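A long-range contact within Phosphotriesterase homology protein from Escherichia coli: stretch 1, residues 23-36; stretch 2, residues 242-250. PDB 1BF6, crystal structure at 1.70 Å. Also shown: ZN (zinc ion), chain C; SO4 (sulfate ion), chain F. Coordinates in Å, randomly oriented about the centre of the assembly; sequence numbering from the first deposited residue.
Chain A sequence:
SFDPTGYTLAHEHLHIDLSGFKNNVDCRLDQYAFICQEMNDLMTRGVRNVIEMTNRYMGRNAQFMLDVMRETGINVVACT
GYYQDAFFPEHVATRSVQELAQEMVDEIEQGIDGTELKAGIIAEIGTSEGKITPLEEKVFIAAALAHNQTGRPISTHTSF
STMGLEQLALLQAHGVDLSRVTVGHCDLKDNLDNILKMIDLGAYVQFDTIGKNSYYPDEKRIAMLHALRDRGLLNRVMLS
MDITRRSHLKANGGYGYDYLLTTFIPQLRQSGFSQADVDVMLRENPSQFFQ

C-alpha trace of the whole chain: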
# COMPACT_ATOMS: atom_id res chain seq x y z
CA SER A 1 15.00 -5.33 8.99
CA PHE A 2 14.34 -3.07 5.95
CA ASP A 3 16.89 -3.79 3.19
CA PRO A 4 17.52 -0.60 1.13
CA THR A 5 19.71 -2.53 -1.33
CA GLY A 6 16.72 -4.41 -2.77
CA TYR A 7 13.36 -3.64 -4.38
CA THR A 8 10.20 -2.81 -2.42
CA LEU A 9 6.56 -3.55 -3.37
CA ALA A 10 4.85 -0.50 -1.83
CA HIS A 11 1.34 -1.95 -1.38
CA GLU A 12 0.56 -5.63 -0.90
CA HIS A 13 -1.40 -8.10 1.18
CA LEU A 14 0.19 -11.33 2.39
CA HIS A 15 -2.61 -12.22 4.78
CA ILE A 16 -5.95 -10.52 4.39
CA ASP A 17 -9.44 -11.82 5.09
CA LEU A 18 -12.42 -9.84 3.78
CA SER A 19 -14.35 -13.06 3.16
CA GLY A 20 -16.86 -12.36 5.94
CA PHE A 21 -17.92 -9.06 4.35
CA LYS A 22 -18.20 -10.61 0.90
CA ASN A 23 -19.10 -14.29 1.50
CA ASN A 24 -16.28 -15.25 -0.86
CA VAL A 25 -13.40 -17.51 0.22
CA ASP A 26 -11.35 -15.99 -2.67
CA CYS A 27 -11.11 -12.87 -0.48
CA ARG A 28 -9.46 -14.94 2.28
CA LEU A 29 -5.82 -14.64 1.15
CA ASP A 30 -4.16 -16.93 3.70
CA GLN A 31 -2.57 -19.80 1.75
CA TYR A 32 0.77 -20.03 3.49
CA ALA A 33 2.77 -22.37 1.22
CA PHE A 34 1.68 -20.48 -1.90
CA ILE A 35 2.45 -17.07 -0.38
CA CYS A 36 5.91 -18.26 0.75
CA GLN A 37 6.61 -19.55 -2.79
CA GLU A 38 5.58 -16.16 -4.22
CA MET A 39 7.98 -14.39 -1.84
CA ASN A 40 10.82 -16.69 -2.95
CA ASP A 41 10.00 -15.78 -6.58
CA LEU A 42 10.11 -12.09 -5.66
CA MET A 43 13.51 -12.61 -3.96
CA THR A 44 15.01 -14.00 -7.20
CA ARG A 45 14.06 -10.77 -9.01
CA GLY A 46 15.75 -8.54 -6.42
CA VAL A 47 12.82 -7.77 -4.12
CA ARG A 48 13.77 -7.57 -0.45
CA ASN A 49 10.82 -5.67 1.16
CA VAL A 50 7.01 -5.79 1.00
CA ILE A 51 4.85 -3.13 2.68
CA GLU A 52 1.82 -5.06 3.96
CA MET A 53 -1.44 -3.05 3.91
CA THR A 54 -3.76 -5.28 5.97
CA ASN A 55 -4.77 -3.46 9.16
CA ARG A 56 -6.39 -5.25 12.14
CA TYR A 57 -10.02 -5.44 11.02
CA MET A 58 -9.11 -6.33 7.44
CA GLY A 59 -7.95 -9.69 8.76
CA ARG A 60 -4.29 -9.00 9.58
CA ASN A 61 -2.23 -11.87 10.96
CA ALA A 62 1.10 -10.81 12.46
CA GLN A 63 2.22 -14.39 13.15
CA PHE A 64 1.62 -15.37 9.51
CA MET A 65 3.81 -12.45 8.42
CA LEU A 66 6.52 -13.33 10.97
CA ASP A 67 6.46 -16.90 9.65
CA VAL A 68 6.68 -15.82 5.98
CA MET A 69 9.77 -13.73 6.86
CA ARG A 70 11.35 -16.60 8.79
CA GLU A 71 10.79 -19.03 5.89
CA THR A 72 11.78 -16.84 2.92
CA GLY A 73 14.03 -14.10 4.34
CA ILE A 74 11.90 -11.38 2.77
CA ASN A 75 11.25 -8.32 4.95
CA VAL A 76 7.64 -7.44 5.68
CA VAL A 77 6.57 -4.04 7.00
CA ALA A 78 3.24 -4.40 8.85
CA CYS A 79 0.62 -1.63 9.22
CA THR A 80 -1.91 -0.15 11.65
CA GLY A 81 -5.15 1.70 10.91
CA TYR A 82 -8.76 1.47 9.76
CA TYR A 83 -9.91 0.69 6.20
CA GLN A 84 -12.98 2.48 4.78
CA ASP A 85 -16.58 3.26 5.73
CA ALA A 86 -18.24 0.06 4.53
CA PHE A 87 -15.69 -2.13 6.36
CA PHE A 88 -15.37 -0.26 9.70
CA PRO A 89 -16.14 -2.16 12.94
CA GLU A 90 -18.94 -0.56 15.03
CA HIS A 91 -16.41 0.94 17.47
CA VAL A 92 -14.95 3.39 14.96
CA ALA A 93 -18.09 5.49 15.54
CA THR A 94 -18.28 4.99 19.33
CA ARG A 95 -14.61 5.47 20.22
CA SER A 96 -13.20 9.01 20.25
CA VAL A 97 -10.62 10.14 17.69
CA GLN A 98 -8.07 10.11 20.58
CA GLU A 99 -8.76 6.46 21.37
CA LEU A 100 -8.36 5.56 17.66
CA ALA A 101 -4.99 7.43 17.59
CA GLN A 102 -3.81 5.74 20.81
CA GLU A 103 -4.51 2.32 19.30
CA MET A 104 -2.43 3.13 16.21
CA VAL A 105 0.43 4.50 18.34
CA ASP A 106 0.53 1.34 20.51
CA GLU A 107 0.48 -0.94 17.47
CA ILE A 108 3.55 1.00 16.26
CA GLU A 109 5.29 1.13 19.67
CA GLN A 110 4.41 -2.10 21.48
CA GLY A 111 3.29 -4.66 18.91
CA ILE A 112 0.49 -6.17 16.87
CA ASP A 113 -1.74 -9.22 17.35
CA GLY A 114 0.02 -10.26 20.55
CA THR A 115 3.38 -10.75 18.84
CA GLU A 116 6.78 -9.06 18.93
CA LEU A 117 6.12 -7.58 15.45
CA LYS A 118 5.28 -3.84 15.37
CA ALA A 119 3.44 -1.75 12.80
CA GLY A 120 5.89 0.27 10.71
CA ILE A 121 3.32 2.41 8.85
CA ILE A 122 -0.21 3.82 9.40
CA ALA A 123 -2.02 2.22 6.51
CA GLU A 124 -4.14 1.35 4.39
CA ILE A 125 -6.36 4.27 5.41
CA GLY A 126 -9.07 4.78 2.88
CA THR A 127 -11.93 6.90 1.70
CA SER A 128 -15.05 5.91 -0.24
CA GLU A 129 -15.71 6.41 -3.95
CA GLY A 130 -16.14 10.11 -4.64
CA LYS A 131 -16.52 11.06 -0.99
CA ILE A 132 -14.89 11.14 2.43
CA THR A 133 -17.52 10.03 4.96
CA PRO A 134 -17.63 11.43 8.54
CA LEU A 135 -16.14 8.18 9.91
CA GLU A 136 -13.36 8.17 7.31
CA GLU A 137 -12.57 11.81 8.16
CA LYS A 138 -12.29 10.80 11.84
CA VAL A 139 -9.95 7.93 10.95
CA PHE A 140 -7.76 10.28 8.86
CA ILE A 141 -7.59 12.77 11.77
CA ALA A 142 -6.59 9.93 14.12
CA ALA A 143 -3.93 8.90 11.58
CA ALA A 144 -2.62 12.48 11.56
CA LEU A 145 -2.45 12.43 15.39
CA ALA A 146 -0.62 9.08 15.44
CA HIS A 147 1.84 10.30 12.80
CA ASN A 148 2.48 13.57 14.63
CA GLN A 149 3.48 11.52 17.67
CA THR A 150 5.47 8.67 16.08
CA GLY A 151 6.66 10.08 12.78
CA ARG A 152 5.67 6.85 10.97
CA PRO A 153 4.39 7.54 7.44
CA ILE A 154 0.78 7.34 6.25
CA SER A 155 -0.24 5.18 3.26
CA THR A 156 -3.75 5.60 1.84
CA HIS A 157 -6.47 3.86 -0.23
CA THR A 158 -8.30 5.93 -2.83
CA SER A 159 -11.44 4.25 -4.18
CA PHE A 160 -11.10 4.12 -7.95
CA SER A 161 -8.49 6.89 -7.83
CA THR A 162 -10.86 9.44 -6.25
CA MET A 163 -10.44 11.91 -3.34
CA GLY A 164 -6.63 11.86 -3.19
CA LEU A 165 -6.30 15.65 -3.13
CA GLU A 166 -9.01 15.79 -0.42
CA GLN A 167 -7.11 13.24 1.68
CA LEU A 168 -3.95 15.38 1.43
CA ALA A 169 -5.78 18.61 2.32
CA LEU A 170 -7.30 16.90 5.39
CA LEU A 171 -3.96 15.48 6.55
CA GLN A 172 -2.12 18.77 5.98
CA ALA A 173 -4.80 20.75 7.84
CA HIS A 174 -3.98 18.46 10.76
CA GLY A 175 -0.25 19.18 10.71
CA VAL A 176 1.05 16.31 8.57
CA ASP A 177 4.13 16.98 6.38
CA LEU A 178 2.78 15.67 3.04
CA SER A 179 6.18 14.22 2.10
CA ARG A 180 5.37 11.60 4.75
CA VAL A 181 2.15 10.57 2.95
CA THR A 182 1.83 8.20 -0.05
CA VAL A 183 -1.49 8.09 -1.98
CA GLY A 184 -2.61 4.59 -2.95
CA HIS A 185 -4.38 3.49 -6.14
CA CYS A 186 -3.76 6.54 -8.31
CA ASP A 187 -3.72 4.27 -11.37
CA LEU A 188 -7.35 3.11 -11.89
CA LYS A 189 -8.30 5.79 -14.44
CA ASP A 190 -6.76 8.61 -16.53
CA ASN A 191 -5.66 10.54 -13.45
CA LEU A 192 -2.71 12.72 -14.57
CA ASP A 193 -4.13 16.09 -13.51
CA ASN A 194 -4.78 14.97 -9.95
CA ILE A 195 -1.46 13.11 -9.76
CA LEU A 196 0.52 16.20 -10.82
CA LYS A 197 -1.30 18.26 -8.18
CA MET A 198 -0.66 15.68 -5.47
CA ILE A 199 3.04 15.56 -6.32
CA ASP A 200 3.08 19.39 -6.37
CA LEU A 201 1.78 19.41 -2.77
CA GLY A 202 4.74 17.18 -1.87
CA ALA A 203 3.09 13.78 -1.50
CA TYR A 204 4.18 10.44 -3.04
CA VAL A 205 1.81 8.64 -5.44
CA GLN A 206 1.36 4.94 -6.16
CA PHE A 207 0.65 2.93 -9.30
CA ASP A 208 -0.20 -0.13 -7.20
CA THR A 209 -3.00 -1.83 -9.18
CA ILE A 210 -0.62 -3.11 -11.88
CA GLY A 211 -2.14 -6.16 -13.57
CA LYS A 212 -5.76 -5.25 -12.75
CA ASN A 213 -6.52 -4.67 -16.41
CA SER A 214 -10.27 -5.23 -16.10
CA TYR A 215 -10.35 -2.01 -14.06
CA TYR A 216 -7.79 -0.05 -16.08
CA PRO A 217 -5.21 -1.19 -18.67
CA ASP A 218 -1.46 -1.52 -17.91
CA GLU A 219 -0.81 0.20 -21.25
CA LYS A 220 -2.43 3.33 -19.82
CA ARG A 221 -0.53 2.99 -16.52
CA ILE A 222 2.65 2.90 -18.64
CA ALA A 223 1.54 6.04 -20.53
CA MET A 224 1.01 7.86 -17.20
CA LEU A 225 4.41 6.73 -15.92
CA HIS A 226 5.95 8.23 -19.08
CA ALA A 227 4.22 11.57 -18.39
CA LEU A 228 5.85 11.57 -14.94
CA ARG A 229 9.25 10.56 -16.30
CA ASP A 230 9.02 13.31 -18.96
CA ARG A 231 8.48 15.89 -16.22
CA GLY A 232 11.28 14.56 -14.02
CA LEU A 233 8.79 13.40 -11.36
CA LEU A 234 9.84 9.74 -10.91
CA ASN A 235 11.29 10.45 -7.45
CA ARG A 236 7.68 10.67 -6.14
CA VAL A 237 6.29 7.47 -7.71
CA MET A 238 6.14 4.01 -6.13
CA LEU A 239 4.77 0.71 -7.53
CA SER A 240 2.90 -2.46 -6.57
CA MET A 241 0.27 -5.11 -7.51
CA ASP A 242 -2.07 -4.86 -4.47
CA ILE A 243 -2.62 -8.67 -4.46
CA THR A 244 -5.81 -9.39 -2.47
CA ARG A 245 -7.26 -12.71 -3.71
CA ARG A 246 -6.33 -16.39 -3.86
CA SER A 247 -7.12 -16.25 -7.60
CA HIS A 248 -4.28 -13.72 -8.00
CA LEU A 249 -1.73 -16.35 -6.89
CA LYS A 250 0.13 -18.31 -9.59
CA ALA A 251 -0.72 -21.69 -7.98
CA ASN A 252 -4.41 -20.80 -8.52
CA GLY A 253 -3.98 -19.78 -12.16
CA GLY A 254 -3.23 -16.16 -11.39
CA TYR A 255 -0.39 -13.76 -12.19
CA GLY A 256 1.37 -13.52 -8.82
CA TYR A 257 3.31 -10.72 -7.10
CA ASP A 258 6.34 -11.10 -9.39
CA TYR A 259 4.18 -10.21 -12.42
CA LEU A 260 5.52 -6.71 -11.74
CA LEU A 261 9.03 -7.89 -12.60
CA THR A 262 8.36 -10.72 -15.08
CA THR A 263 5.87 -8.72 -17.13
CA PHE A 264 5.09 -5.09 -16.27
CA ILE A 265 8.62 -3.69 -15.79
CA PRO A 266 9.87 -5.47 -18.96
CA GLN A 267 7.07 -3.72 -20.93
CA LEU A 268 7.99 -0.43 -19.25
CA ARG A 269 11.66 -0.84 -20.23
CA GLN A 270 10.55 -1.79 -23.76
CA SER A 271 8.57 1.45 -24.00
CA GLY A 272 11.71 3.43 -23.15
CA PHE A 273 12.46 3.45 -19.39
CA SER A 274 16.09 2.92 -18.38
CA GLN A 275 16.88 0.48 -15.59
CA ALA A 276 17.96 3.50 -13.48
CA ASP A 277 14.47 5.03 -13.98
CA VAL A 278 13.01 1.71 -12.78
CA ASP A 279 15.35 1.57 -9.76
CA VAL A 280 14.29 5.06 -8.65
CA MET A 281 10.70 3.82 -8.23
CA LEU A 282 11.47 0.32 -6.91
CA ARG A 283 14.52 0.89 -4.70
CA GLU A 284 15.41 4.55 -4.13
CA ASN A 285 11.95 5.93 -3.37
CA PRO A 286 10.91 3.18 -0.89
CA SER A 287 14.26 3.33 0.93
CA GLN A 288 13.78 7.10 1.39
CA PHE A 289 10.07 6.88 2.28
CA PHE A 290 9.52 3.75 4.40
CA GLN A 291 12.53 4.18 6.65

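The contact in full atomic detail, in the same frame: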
# COMPACT_ATOMS: atom_id res chain seq x y z
N ASN A 23 -18.59 -12.92 1.57
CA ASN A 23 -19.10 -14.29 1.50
C ASN A 23 -18.38 -14.99 0.34
O ASN A 23 -18.97 -15.78 -0.39
CB ASN A 23 -20.62 -14.32 1.28
CG ASN A 23 -21.39 -14.11 2.56
OD1 ASN A 23 -20.83 -14.17 3.66
ND2 ASN A 23 -22.70 -13.91 2.43
N ASN A 24 -17.09 -14.71 0.22
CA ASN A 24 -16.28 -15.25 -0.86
C ASN A 24 -14.91 -15.66 -0.31
O ASN A 24 -14.10 -14.80 0.08
CB ASN A 24 -16.13 -14.16 -1.93
CG ASN A 24 -15.47 -14.66 -3.22
OD1 ASN A 24 -15.40 -13.91 -4.19
ND2 ASN A 24 -14.99 -15.90 -3.24
N VAL A 25 -14.66 -16.97 -0.28
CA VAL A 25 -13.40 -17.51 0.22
C VAL A 25 -12.17 -17.03 -0.61
O VAL A 25 -11.03 -17.12 -0.15
CB VAL A 25 -13.45 -19.06 0.28
CG1 VAL A 25 -13.59 -19.66 -1.12
CG2 VAL A 25 -12.23 -19.62 1.02
N ASP A 26 -12.42 -16.50 -1.81
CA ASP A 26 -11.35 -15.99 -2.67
C ASP A 26 -10.70 -14.79 -1.96
O ASP A 26 -9.48 -14.56 -2.08
CB ASP A 26 -11.91 -15.55 -4.03
CG ASP A 26 -10.82 -15.37 -5.09
OD1 ASP A 26 -9.81 -16.09 -5.01
OD2 ASP A 26 -10.99 -14.53 -5.99
N CYS A 27 -11.53 -14.04 -1.23
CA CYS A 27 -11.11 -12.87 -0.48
C CYS A 27 -10.37 -13.19 0.84
O CYS A 27 -10.01 -12.29 1.60
CB CYS A 27 -12.31 -11.96 -0.22
SG CYS A 27 -13.04 -11.36 -1.74
N ARG A 28 -10.19 -14.49 1.11
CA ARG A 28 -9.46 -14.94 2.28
C ARG A 28 -8.06 -15.37 1.80
O ARG A 28 -7.80 -16.56 1.57
CB ARG A 28 -10.17 -16.11 2.97
CG ARG A 28 -9.42 -16.66 4.18
CD ARG A 28 -10.35 -17.30 5.22
NE ARG A 28 -11.09 -18.46 4.74
CZ ARG A 28 -10.61 -19.70 4.66
NH1 ARG A 28 -9.35 -19.97 5.04
NH2 ARG A 28 -11.38 -20.69 4.25
N LEU A 29 -7.19 -14.38 1.60
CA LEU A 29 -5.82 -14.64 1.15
C LEU A 29 -4.98 -15.07 2.35
O LEU A 29 -4.42 -14.23 3.06
CB LEU A 29 -5.24 -13.39 0.47
CG LEU A 29 -3.84 -13.52 -0.13
CD1 LEU A 29 -3.87 -14.46 -1.34
CD2 LEU A 29 -3.36 -12.15 -0.55
N ASP A 30 -4.90 -16.38 2.57
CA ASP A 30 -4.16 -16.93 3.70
C ASP A 30 -3.48 -18.27 3.41
O ASP A 30 -3.24 -19.06 4.33
CB ASP A 30 -5.11 -17.10 4.90
CG ASP A 30 -6.18 -18.19 4.68
OD1 ASP A 30 -6.41 -18.61 3.52
OD2 ASP A 30 -6.79 -18.62 5.67
N GLN A 31 -3.20 -18.54 2.14
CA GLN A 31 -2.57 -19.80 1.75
C GLN A 31 -1.06 -19.70 1.91
O GLN A 31 -0.34 -19.30 1.00
CB GLN A 31 -2.99 -20.17 0.34
CG GLN A 31 -4.51 -20.26 0.20
CD GLN A 31 -4.97 -20.74 -1.16
OE1 GLN A 31 -4.89 -20.01 -2.14
NE2 GLN A 31 -5.48 -21.97 -1.21
N TYR A 32 -0.62 -20.10 3.10
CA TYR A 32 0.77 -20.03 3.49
C TYR A 32 1.84 -20.52 2.51
O TYR A 32 2.73 -19.76 2.15
CB TYR A 32 0.96 -20.72 4.84
CG TYR A 32 2.33 -20.51 5.42
CD1 TYR A 32 2.75 -19.23 5.80
CD2 TYR A 32 3.21 -21.58 5.59
CE1 TYR A 32 4.02 -19.03 6.34
CE2 TYR A 32 4.47 -21.39 6.13
CZ TYR A 32 4.87 -20.11 6.50
OH TYR A 32 6.11 -19.94 7.06
N ALA A 33 1.78 -21.80 2.14
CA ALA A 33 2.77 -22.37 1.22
C ALA A 33 2.86 -21.56 -0.07
O ALA A 33 3.96 -21.18 -0.49
CB ALA A 33 2.44 -23.83 0.92
N PHE A 34 1.72 -21.25 -0.67
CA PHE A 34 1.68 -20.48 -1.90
C PHE A 34 2.28 -19.09 -1.73
O PHE A 34 3.02 -18.62 -2.59
CB PHE A 34 0.25 -20.32 -2.41
CG PHE A 34 -0.39 -21.60 -2.83
CD1 PHE A 34 0.36 -22.75 -3.02
CD2 PHE A 34 -1.76 -21.65 -3.06
CE1 PHE A 34 -0.24 -23.93 -3.43
CE2 PHE A 34 -2.38 -22.83 -3.47
CZ PHE A 34 -1.61 -23.96 -3.65
N ILE A 35 1.93 -18.41 -0.63
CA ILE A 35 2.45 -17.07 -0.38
C ILE A 35 3.96 -17.10 -0.17
O ILE A 35 4.66 -16.24 -0.69
CB ILE A 35 1.66 -16.32 0.76
CG1 ILE A 35 0.62 -15.39 0.08
CG2 ILE A 35 2.61 -15.47 1.61
CD1 ILE A 35 0.92 -14.96 -1.38
N CYS A 36 4.47 -18.10 0.55
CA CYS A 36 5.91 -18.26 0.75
C CYS A 36 6.62 -18.48 -0.60
O CYS A 36 7.69 -17.94 -0.84
CB CYS A 36 6.21 -19.43 1.67
SG CYS A 36 5.92 -19.12 3.42
N ASP A 242 -0.92 -4.83 -5.39
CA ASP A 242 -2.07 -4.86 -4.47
C ASP A 242 -2.80 -6.22 -4.57
O ASP A 242 -4.02 -6.25 -4.82
CB ASP A 242 -3.05 -3.71 -4.75
CG ASP A 242 -4.14 -3.61 -3.69
OD1 ASP A 242 -3.96 -4.17 -2.59
OD2 ASP A 242 -5.17 -2.99 -3.98
N ILE A 243 -2.04 -7.31 -4.43
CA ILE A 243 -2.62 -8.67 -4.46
C ILE A 243 -3.57 -8.78 -3.26
O ILE A 243 -3.20 -8.40 -2.13
CB ILE A 243 -1.52 -9.76 -4.36
CG1 ILE A 243 -0.61 -9.73 -5.60
CG2 ILE A 243 -2.14 -11.14 -4.18
CD1 ILE A 243 -1.35 -9.91 -6.91
N THR A 244 -4.78 -9.27 -3.51
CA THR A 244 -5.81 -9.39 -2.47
C THR A 244 -6.61 -10.70 -2.49
O THR A 244 -7.30 -11.01 -1.52
CB THR A 244 -6.86 -8.24 -2.61
OG1 THR A 244 -7.47 -8.31 -3.90
CG2 THR A 244 -6.22 -6.86 -2.45
N ARG A 245 -6.50 -11.47 -3.57
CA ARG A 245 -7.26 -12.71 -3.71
C ARG A 245 -6.45 -13.96 -3.99
O ARG A 245 -5.36 -13.88 -4.55
CB ARG A 245 -8.27 -12.56 -4.85
CG ARG A 245 -9.29 -11.47 -4.63
CD ARG A 245 -10.07 -11.24 -5.90
NE ARG A 245 -11.22 -10.38 -5.68
CZ ARG A 245 -12.48 -10.76 -5.89
NH1 ARG A 245 -12.74 -12.00 -6.30
NH2 ARG A 245 -13.48 -9.89 -5.73
N ARG A 246 -6.99 -15.11 -3.61
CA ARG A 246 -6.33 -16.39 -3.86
C ARG A 246 -6.16 -16.58 -5.38
O ARG A 246 -5.14 -17.09 -5.84
CB ARG A 246 -7.16 -17.55 -3.29
CG ARG A 246 -7.30 -17.55 -1.78
CD ARG A 246 -8.24 -18.66 -1.32
NE ARG A 246 -8.12 -18.94 0.12
CZ ARG A 246 -8.52 -20.07 0.69
NH1 ARG A 246 -9.07 -21.04 -0.04
NH2 ARG A 246 -8.38 -20.25 2.00
N SER A 247 -7.15 -16.12 -6.14
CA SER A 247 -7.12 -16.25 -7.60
C SER A 247 -6.02 -15.42 -8.26
O SER A 247 -5.77 -15.56 -9.46
CB SER A 247 -8.50 -15.94 -8.21
OG SER A 247 -8.94 -14.62 -7.96
N HIS A 248 -5.39 -14.54 -7.49
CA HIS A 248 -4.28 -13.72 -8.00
C HIS A 248 -2.96 -14.50 -7.93
O HIS A 248 -2.00 -14.17 -8.63
CB HIS A 248 -4.14 -12.42 -7.17
CG HIS A 248 -5.28 -11.46 -7.32
ND1 HIS A 248 -5.58 -10.52 -6.36
CD2 HIS A 248 -6.16 -11.27 -8.33
CE1 HIS A 248 -6.60 -9.78 -6.77
NE2 HIS A 248 -6.97 -10.21 -7.97
N LEU A 249 -2.91 -15.52 -7.07
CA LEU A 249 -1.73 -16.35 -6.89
C LEU A 249 -1.49 -17.26 -8.09
O LEU A 249 -2.44 -17.75 -8.70
CB LEU A 249 -1.87 -17.18 -5.61
CG LEU A 249 -2.16 -16.40 -4.31
CD1 LEU A 249 -2.15 -17.37 -3.13
CD2 LEU A 249 -1.15 -15.28 -4.11
N LYS A 250 -0.22 -17.47 -8.44
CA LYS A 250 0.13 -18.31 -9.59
C LYS A 250 -0.37 -19.75 -9.45
O LYS A 250 -0.85 -20.33 -10.42
CB LYS A 250 1.64 -18.26 -9.86
CG LYS A 250 2.14 -16.87 -10.27
CD LYS A 250 3.50 -16.87 -10.95
CE LYS A 250 4.62 -17.29 -10.02
NZ LYS A 250 4.90 -16.25 -8.99
ZN ZN C . -4.74 -3.05 -0.60
S SO4 F . -10.00 -6.52 -5.98
O1 SO4 F . -11.26 -7.03 -6.51
O2 SO4 F . -9.82 -7.03 -4.56
O3 SO4 F . -8.76 -7.00 -6.80
O4 SO4 F . -10.00 -4.99 -6.04
O HOH W 1 -9.06 -9.98 0.30

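How do two segments more than 200 residues apart line up their backbones? A 3-10 turn at 25-27 meets the start of another at 246-248, and the Arg-246 N donates to Asp-26 O at 3.0 Å, nearly straight at 164°. Just beyond, a water bridges two carbonyls that cannot bond each other, donating to Cys-27 O (2.8 Å) and Thr-244 O (2.7 Å).

Why does Asp-26 adopt the t rotamer? Its CA-to-CB bond points sideways, but chi1 of -164° brings the carboxylate nearer the second stretch, where it meets three donors. Asp-26 OD1 accepts from Ser-247 N at 2.9 Å. Asp-26 OD2 accepts from Ser-247 OG at 2.8 Å, the serine being p, and forms a salt bridge with Arg-245 NH1 at 3.1 Å. The Arg-245 guanidinium meets this oxygen at its edge, while Cys-27 SG lies over one face.

What does the long reach of Arg-246 achieve? With chi1 m and chi2 and chi3 t, the extended chain carries its guanidinium across stretch 1. Arg-246 NE donates to Arg-28 O at 2.8 Å, and Arg-246 NH2 makes a salt bridge with Asp-30 OD1 at 3.0 Å. Val-25 O covers one face and Gln-31 CG the opposite one. Arg-28 NH1 comes within 3.2 Å of Arg-246 NH2, two like charges, yet the Asp-30 carboxylate pairs with both, OD1 with Arg-246 NH2 and OD2 with Arg-28 NH1 at 3.0 Å, and so offsets the like charges.

Where is the apolar part of the contact? Leu-249, m then t, points toward stretch 1 and packs against the apolar side chains of Leu-29, Phe-34 and Ile-35. The closest approaches are Leu-249 CD1 to Leu-29 CD1 (3.8 Å), Leu-249 CD1 to Phe-34 CB (3.9 Å) and Leu-249 CD2 to Ile-35 CD1 (3.4 Å), with the isoleucine's chi angles between wells. Leu-29 also packs its CD2 against Ile-243 CG2 at 4.0 Å.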